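PDB 2RKK: vacuolar protein sorting-associated protein VTA1 from Saccharomyces cerevisiae, which probably acts in the multivesicular body sorting pathway at the endosome, through an N-terminal domain that contains the MIT motif. Local coordinates for residues A[27-31]-A[130-136]. Numbering follows the deposited sequence.
Sequences YLQLY and SCILHLW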
loop_
_atom_site.group_PDB
_atom_site.type_symbol
_atom_site.label_atom_id
_atom_site.label_comp_id
_atom_site.label_asym_id
_atom_site.label_seq_id
_atom_site.Cartn_x
_atom_site.Cartn_y
_atom_site.Cartn_z
ATOM N N TYR A 27 -5.057 6.778 -7.235
ATOM C CA TYR A 27 -6.506 6.821 -7.235
ATOM C C TYR A 27 -7.099 8.061 -6.601
ATOM O O TYR A 27 -8.179 8.514 -7.006
ATOM C CB TYR A 27 -7.032 5.548 -6.594
ATOM C CG TYR A 27 -6.832 4.376 -7.521
ATOM C CD1 TYR A 27 -5.993 3.311 -7.187
ATOM C CD2 TYR A 27 -7.482 4.336 -8.747
ATOM C CE1 TYR A 27 -5.821 2.228 -8.062
ATOM C CE2 TYR A 27 -7.318 3.273 -9.619
ATOM C CZ TYR A 27 -6.497 2.228 -9.275
ATOM O OH TYR A 27 -6.378 1.177 -10.147
ATOM N N LEU A 28 -6.402 8.608 -5.610
ATOM C CA LEU A 28 -6.859 9.831 -4.974
ATOM C C LEU A 28 -6.865 10.907 -6.034
ATOM O O LEU A 28 -7.756 11.749 -6.074
ATOM C CB LEU A 28 -5.912 10.231 -3.857
ATOM C CG LEU A 28 -6.246 9.603 -2.515
ATOM C CD1 LEU A 28 -5.262 10.089 -1.451
ATOM C CD2 LEU A 28 -7.675 9.971 -2.152
ATOM N N GLN A 29 -5.876 10.869 -6.917
ATOM C CA GLN A 29 -5.772 11.883 -7.960
ATOM C C GLN A 29 -6.840 11.737 -8.995
ATOM O O GLN A 29 -7.494 12.705 -9.392
ATOM C CB GLN A 29 -4.414 11.794 -8.636
ATOM C CG GLN A 29 -3.306 12.274 -7.761
ATOM C CD GLN A 29 -1.965 11.866 -8.281
ATOM O OE1 GLN A 29 -1.447 12.455 -9.223
ATOM N NE2 GLN A 29 -1.395 10.826 -7.681
ATOM N N LEU A 30 -6.976 10.502 -9.449
ATOM C CA LEU A 30 -7.956 10.132 -10.457
ATOM C C LEU A 30 -9.323 10.592 -9.970
ATOM O O LEU A 30 -10.155 11.072 -10.745
ATOM C CB LEU A 30 -7.923 8.618 -10.630
ATOM C CG LEU A 30 -8.429 8.062 -11.941
ATOM C CD1 LEU A 30 -7.831 8.813 -13.113
ATOM C CD2 LEU A 30 -8.047 6.590 -11.989
ATOM N N TYR A 31 -9.526 10.437 -8.665
ATOM C CA TYR A 31 -10.752 10.840 -8.004
ATOM C C TYR A 31 -10.856 12.377 -8.119
ATOM O O TYR A 31 -11.822 12.884 -8.693
ATOM C CB TYR A 31 -10.725 10.333 -6.535
ATOM C CG TYR A 31 -11.795 10.903 -5.609
ATOM C CD1 TYR A 31 -13.117 11.095 -6.049
ATOM C CD2 TYR A 31 -11.478 11.271 -4.292
ATOM C CE1 TYR A 31 -14.093 11.653 -5.213
ATOM C CE2 TYR A 31 -12.443 11.819 -3.442
ATOM C CZ TYR A 31 -13.751 12.012 -3.921
ATOM O OH TYR A 31 -14.720 12.588 -3.129
ATOM N N SER A 130 -14.760 8.534 0.117
ATOM C CA SER A 130 -15.391 9.242 -0.998
ATOM C C SER A 130 -14.822 8.818 -2.342
ATOM O O SER A 130 -15.545 8.698 -3.341
ATOM C CB SER A 130 -15.202 10.742 -0.846
ATOM O OG SER A 130 -15.793 11.189 0.351
ATOM N N CYS A 131 -13.510 8.620 -2.354
ATOM C CA CYS A 131 -12.799 8.211 -3.545
ATOM C C CYS A 131 -13.336 6.853 -3.970
ATOM O O CYS A 131 -13.784 6.691 -5.102
ATOM C CB CYS A 131 -11.299 8.151 -3.237
ATOM S SG CYS A 131 -10.290 7.309 -4.458
ATOM N N ILE A 132 -13.313 5.889 -3.051
ATOM C CA ILE A 132 -13.814 4.547 -3.330
ATOM C C ILE A 132 -15.251 4.554 -3.894
ATOM O O ILE A 132 -15.538 3.871 -4.874
ATOM C CB ILE A 132 -13.749 3.674 -2.055
ATOM C CG1 ILE A 132 -12.286 3.458 -1.671
ATOM C CG2 ILE A 132 -14.472 2.350 -2.290
ATOM C CD1 ILE A 132 -12.055 3.180 -0.204
ATOM N N LEU A 133 -16.143 5.330 -3.282
ATOM C CA LEU A 133 -17.522 5.395 -3.746
ATOM C C LEU A 133 -17.662 6.014 -5.137
ATOM O O LEU A 133 -18.431 5.533 -5.976
ATOM C CB LEU A 133 -18.394 6.194 -2.775
ATOM C CG LEU A 133 -18.617 5.643 -1.372
ATOM C CD1 LEU A 133 -19.134 6.746 -0.481
ATOM C CD2 LEU A 133 -19.575 4.464 -1.403
ATOM N N HIS A 134 -16.923 7.088 -5.381
ATOM C CA HIS A 134 -17.000 7.772 -6.655
ATOM C C HIS A 134 -16.397 6.978 -7.811
ATOM O O HIS A 134 -17.050 6.786 -8.834
ATOM C CB HIS A 134 -16.331 9.147 -6.549
ATOM C CG HIS A 134 -16.507 10.004 -7.772
ATOM N ND1 HIS A 134 -17.056 11.267 -7.714
ATOM C CD2 HIS A 134 -16.163 9.801 -9.069
ATOM C CE1 HIS A 134 -17.036 11.806 -8.923
ATOM N NE2 HIS A 134 -16.498 10.940 -9.764
ATOM N N LEU A 135 -15.172 6.498 -7.654
ATOM C CA LEU A 135 -14.548 5.766 -8.743
ATOM C C LEU A 135 -15.227 4.452 -9.082
ATOM O O LEU A 135 -15.323 4.078 -10.253
ATOM C CB LEU A 135 -13.063 5.512 -8.441
ATOM C CG LEU A 135 -12.172 6.757 -8.399
ATOM C CD1 LEU A 135 -10.733 6.357 -8.184
ATOM C CD2 LEU A 135 -12.324 7.542 -9.685
ATOM N N TRP A 136 -15.732 3.763 -8.067
ATOM C CA TRP A 136 -16.343 2.461 -8.287
ATOM C C TRP A 136 -17.779 2.325 -7.817
ATOM O O TRP A 136 -18.045 1.568 -6.895
ATOM C CB TRP A 136 -15.470 1.409 -7.603
ATOM C CG TRP A 136 -14.050 1.482 -8.066
ATOM C CD1 TRP A 136 -13.594 1.198 -9.312
ATOM C CD2 TRP A 136 -12.902 1.877 -7.301
ATOM N NE1 TRP A 136 -12.237 1.387 -9.380
ATOM C CE2 TRP A 136 -11.782 1.805 -8.156
ATOM C CE3 TRP A 136 -12.709 2.285 -5.976
ATOM C CZ2 TRP A 136 -10.483 2.125 -7.736
ATOM C CZ3 TRP A 136 -11.419 2.601 -5.555
ATOM C CH2 TRP A 136 -10.325 2.518 -6.431
#
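A knob-into-hole contact packs Y31 of helix 22-36 among S130, C131, H134 and L135 of helix 116-135, an example of one aromatic side chain filling a helix crossing. With CG anti to the backbone N (chi1 168°), the Y31 ring reaches across and lays one face over the backbone of S130 and C131. C131 CA stands 3.5 Å from the ring centroid, nearly on the ring normal, in a CH-pi contact, while C131 SG lies obliquely to the same ring. S130 C lies over that face too, and S130 CB meets the Y31 OH end. H134 places CB against Y31 CE1 at 3.6 Å. Cutting Y31 back to an alanine would probably open a gap over C131 and leave S130 CB and H134 CB without the tyrosine they pack against. In this all-helical domain, which carries the MIT motif, the axes of the two short segments cross at 61°, and L135 bridges the two tyrosines: CD2 lies 4.0 Å from Y31 CA, and CD1 3.9 Å from Y27 CD2. Just past the helix end, W136 turns its six-membered ring edge toward the face of Y27, centroids 5.3 Å apart. Hydrogen bonds from Y27 OH to L83 O and W136 NE1 to Q87 OE1 hold their polar ends.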